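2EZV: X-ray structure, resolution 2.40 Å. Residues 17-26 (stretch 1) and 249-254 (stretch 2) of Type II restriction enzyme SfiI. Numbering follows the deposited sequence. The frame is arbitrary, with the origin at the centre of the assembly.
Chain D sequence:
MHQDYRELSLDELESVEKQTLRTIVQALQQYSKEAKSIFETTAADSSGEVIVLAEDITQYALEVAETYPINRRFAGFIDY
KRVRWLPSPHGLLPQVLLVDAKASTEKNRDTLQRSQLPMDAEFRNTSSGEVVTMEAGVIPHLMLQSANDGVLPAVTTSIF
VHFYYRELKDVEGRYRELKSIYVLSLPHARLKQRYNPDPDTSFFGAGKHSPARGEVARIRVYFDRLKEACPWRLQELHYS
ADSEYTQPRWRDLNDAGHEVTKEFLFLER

Stretch 1 17-26: EKQTLRTIVQ
Stretch 2, residues 249-254: RWRDLN

This is a helix-on-strand contact in which one tryptophan from the strand lies against a helix face and one buried aspartate ties a lysine of the helix to the same strand. Residues 17-26 are helical throughout, part of a helix that extends beyond both ends of the stretch, with phi/psi running from -54 to -72° and from -26 to -48°. Backbone bonds of the i to i+4 type hold it, among them Arg 22 N to Lys 18 O at 2.8 Å and Val 25 N to Leu 21 O at 2.9 Å. Residues 249-253 form an extended strand, with phi/psi near -117/128° at Trp 250 and -145/-173° at Asp 252. The two axes approach to 10.3 Å, and their N-to-C directions differ by 167°, so the elements run nearly antiparallel. The register follows: Val 25 CA lies 8.2 Å from Trp 250 CA, and Lys 18 CA lies 9.5 Å from Asp 252 CA. At these separations the backbones do not touch, and side chains must fill the gap; together the stretches bury 321 Å².

Trp 250 supplies the largest share, 129 Å². Its CA-to-CB bond points toward the helix, and chi1 of 167° (t) with chi2 of -99° lays the indole among Lys 18, Leu 21, Arg 22 and Val 25, residues at i, i+3, i+4 and i+7, a spacing that brings them to one side of the helix. Arg 22 covers one ring face: its CD sits 3.4 Å from the centroid of the six-membered ring of Trp 250, only 11° off the normal, the geometry of a CH-pi interaction. Methylene hydrogens next to a guanidinium are slightly polarised, which favours such a contact with an electron-rich ring. Leu 21 and Val 25, whose CA-to-CB bonds point toward the strand, instead meet the ring edge: Leu 21 CD1 is 3.3 Å and Val 25 CG2 3.8 Å from Trp 250 CZ3. These are apolar contacts, the first rather tight.

Arg 22 adopts t, p, t for chi1 to chi3, with chi4 at 73°. Its NH2 donates to Gln 26 OE1 at 2.8 Å, one helical turn onward, although the position of that oxygen is less certain because of a close neighbour in the model.

The CA-to-CB bond of Lys 18 points sideways relative to the strand, but an all-t chain (chi1 -166°, chi2 to chi4 within 7° of 180°) carries its ammonium to the strand. There Lys 18 NZ donates to Asp 252 OD1 at 2.5 Å, a short hydrogen bond that is also a salt bridge. Asp 252, with chi1 off-well at -144° and chi2 at -39°, uses both carboxylate oxygens: OD1 additionally accepts from Leu 253 N at 2.8 Å, while Asp 252 OD2 accepts from Trp 250 NE1 at 2.7 Å and 173°, almost linear. The carboxylate therefore links the indole to the lysine, joining the polar and apolar parts of the contact.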

# COMPACT_ATOMS: atom_id res chain seq x y z
N GLU D 17 12.46 -12.45 17.17
CA GLU D 17 13.04 -11.11 17.27
C GLU D 17 14.14 -11.05 16.23
O GLU D 17 14.33 -10.03 15.56
CB GLU D 17 13.59 -10.85 18.68
CG GLU D 17 12.51 -10.44 19.68
CD GLU D 17 13.03 -10.22 21.10
OE1 GLU D 17 12.25 -9.75 21.95
OE2 GLU D 17 14.21 -10.51 21.38
N LYS D 18 14.84 -12.17 16.06
CA LYS D 18 15.92 -12.24 15.09
C LYS D 18 15.42 -12.03 13.66
O LYS D 18 16.03 -11.27 12.91
CB LYS D 18 16.63 -13.59 15.19
CG LYS D 18 17.96 -13.63 14.47
CD LYS D 18 18.56 -15.02 14.60
CE LYS D 18 19.96 -15.10 14.05
NZ LYS D 18 20.51 -16.49 14.12
N GLN D 19 14.33 -12.68 13.27
CA GLN D 19 13.84 -12.50 11.91
C GLN D 19 13.22 -11.12 11.73
O GLN D 19 13.19 -10.57 10.63
CB GLN D 19 12.85 -13.62 11.49
CG GLN D 19 11.45 -13.56 12.08
CD GLN D 19 10.55 -14.67 11.52
OE1 GLN D 19 10.84 -15.85 11.68
NE2 GLN D 19 9.46 -14.28 10.87
N THR D 20 12.73 -10.54 12.83
CA THR D 20 12.17 -9.19 12.77
C THR D 20 13.34 -8.26 12.47
O THR D 20 13.28 -7.42 11.57
CB THR D 20 11.54 -8.78 14.11
OG1 THR D 20 10.37 -9.57 14.34
CG2 THR D 20 11.16 -7.31 14.11
N LEU D 21 14.43 -8.44 13.21
CA LEU D 21 15.62 -7.63 13.03
C LEU D 21 16.20 -7.79 11.63
O LEU D 21 16.51 -6.79 10.96
CB LEU D 21 16.65 -8.01 14.09
CG LEU D 21 17.86 -7.10 14.35
CD1 LEU D 21 19.10 -7.76 13.81
CD2 LEU D 21 17.66 -5.74 13.73
N ARG D 22 16.35 -9.03 11.19
CA ARG D 22 16.91 -9.31 9.86
C ARG D 22 16.16 -8.57 8.76
O ARG D 22 16.78 -7.98 7.88
CB ARG D 22 16.88 -10.82 9.57
CG ARG D 22 17.56 -11.18 8.26
CD ARG D 22 19.03 -10.75 8.29
NE ARG D 22 19.70 -10.95 7.01
CZ ARG D 22 19.50 -10.20 5.92
NH1 ARG D 22 18.64 -9.19 5.96
NH2 ARG D 22 20.17 -10.46 4.80
N THR D 23 14.83 -8.62 8.81
CA THR D 23 13.99 -7.95 7.82
C THR D 23 14.29 -6.45 7.79
O THR D 23 14.45 -5.84 6.73
CB THR D 23 12.50 -8.15 8.16
OG1 THR D 23 12.21 -9.55 8.25
CG2 THR D 23 11.61 -7.52 7.11
N ILE D 24 14.37 -5.86 8.98
CA ILE D 24 14.66 -4.45 9.12
C ILE D 24 16.04 -4.06 8.59
O ILE D 24 16.20 -2.97 8.04
CB ILE D 24 14.50 -4.01 10.60
CG1 ILE D 24 13.02 -4.09 10.97
CG2 ILE D 24 15.04 -2.60 10.80
CD1 ILE D 24 12.70 -3.80 12.42
N VAL D 25 17.02 -4.95 8.73
CA VAL D 25 18.38 -4.68 8.24
C VAL D 25 18.43 -4.60 6.72
O VAL D 25 19.20 -3.81 6.17
CB VAL D 25 19.40 -5.74 8.70
CG1 VAL D 25 20.77 -5.50 8.02
CG2 VAL D 25 19.57 -5.66 10.20
N GLN D 26 17.62 -5.42 6.04
CA GLN D 26 17.56 -5.40 4.57
C GLN D 26 16.98 -4.07 4.12
O GLN D 26 17.44 -3.48 3.16
CB GLN D 26 16.64 -6.49 4.02
CG GLN D 26 17.29 -7.84 3.86
CD GLN D 26 18.34 -7.90 2.77
OE1 GLN D 26 19.31 -8.61 2.91
NE2 GLN D 26 18.14 -7.17 1.69
N ARG D 249 26.55 -6.17 5.67
CA ARG D 249 27.15 -7.15 6.56
C ARG D 249 26.17 -7.56 7.66
O ARG D 249 25.59 -6.71 8.34
CB ARG D 249 28.45 -6.58 7.17
N TRP D 250 25.98 -8.86 7.81
CA TRP D 250 25.07 -9.37 8.83
C TRP D 250 25.86 -10.19 9.82
O TRP D 250 26.61 -11.09 9.44
CB TRP D 250 23.95 -10.22 8.20
CG TRP D 250 23.17 -11.03 9.20
CD1 TRP D 250 23.33 -12.35 9.49
CD2 TRP D 250 22.10 -10.57 10.05
NE1 TRP D 250 22.44 -12.75 10.46
CE2 TRP D 250 21.68 -11.67 10.83
CE3 TRP D 250 21.47 -9.33 10.23
CZ2 TRP D 250 20.65 -11.58 11.77
CZ3 TRP D 250 20.45 -9.23 11.17
CH2 TRP D 250 20.04 -10.35 11.93
N ARG D 251 25.69 -9.86 11.10
CA ARG D 251 26.36 -10.53 12.20
C ARG D 251 25.41 -11.56 12.81
O ARG D 251 24.26 -11.26 13.13
CB ARG D 251 26.77 -9.50 13.27
CG ARG D 251 27.37 -10.11 14.53
CD ARG D 251 27.72 -9.02 15.53
NE ARG D 251 28.89 -8.26 15.10
CZ ARG D 251 28.95 -6.94 15.00
NH1 ARG D 251 27.88 -6.19 15.29
NH2 ARG D 251 30.07 -6.36 14.60
N ASP D 252 25.91 -12.78 12.98
CA ASP D 252 25.10 -13.86 13.51
C ASP D 252 25.98 -14.76 14.38
O ASP D 252 27.14 -14.44 14.64
CB ASP D 252 24.54 -14.68 12.35
CG ASP D 252 23.14 -15.18 12.61
OD1 ASP D 252 22.86 -15.58 13.77
OD2 ASP D 252 22.33 -15.19 11.66
N LEU D 253 25.43 -15.88 14.84
CA LEU D 253 26.21 -16.80 15.64
C LEU D 253 25.99 -18.23 15.17
O LEU D 253 24.86 -18.65 14.92
CB LEU D 253 25.84 -16.67 17.13
CG LEU D 253 24.81 -17.61 17.76
CD1 LEU D 253 24.73 -17.32 19.25
CD2 LEU D 253 23.44 -17.42 17.11
N ASN D 254 27.09 -18.96 15.02
CA ASN D 254 27.05 -20.36 14.58
C ASN D 254 26.15 -21.21 15.47
O ASN D 254 25.71 -20.78 16.54
CB ASN D 254 28.46 -20.96 14.58
CG ASN D 254 29.27 -20.54 13.37
OD1 ASN D 254 28.71 -20.25 12.31
ND2 ASN D 254 30.59 -20.52 13.52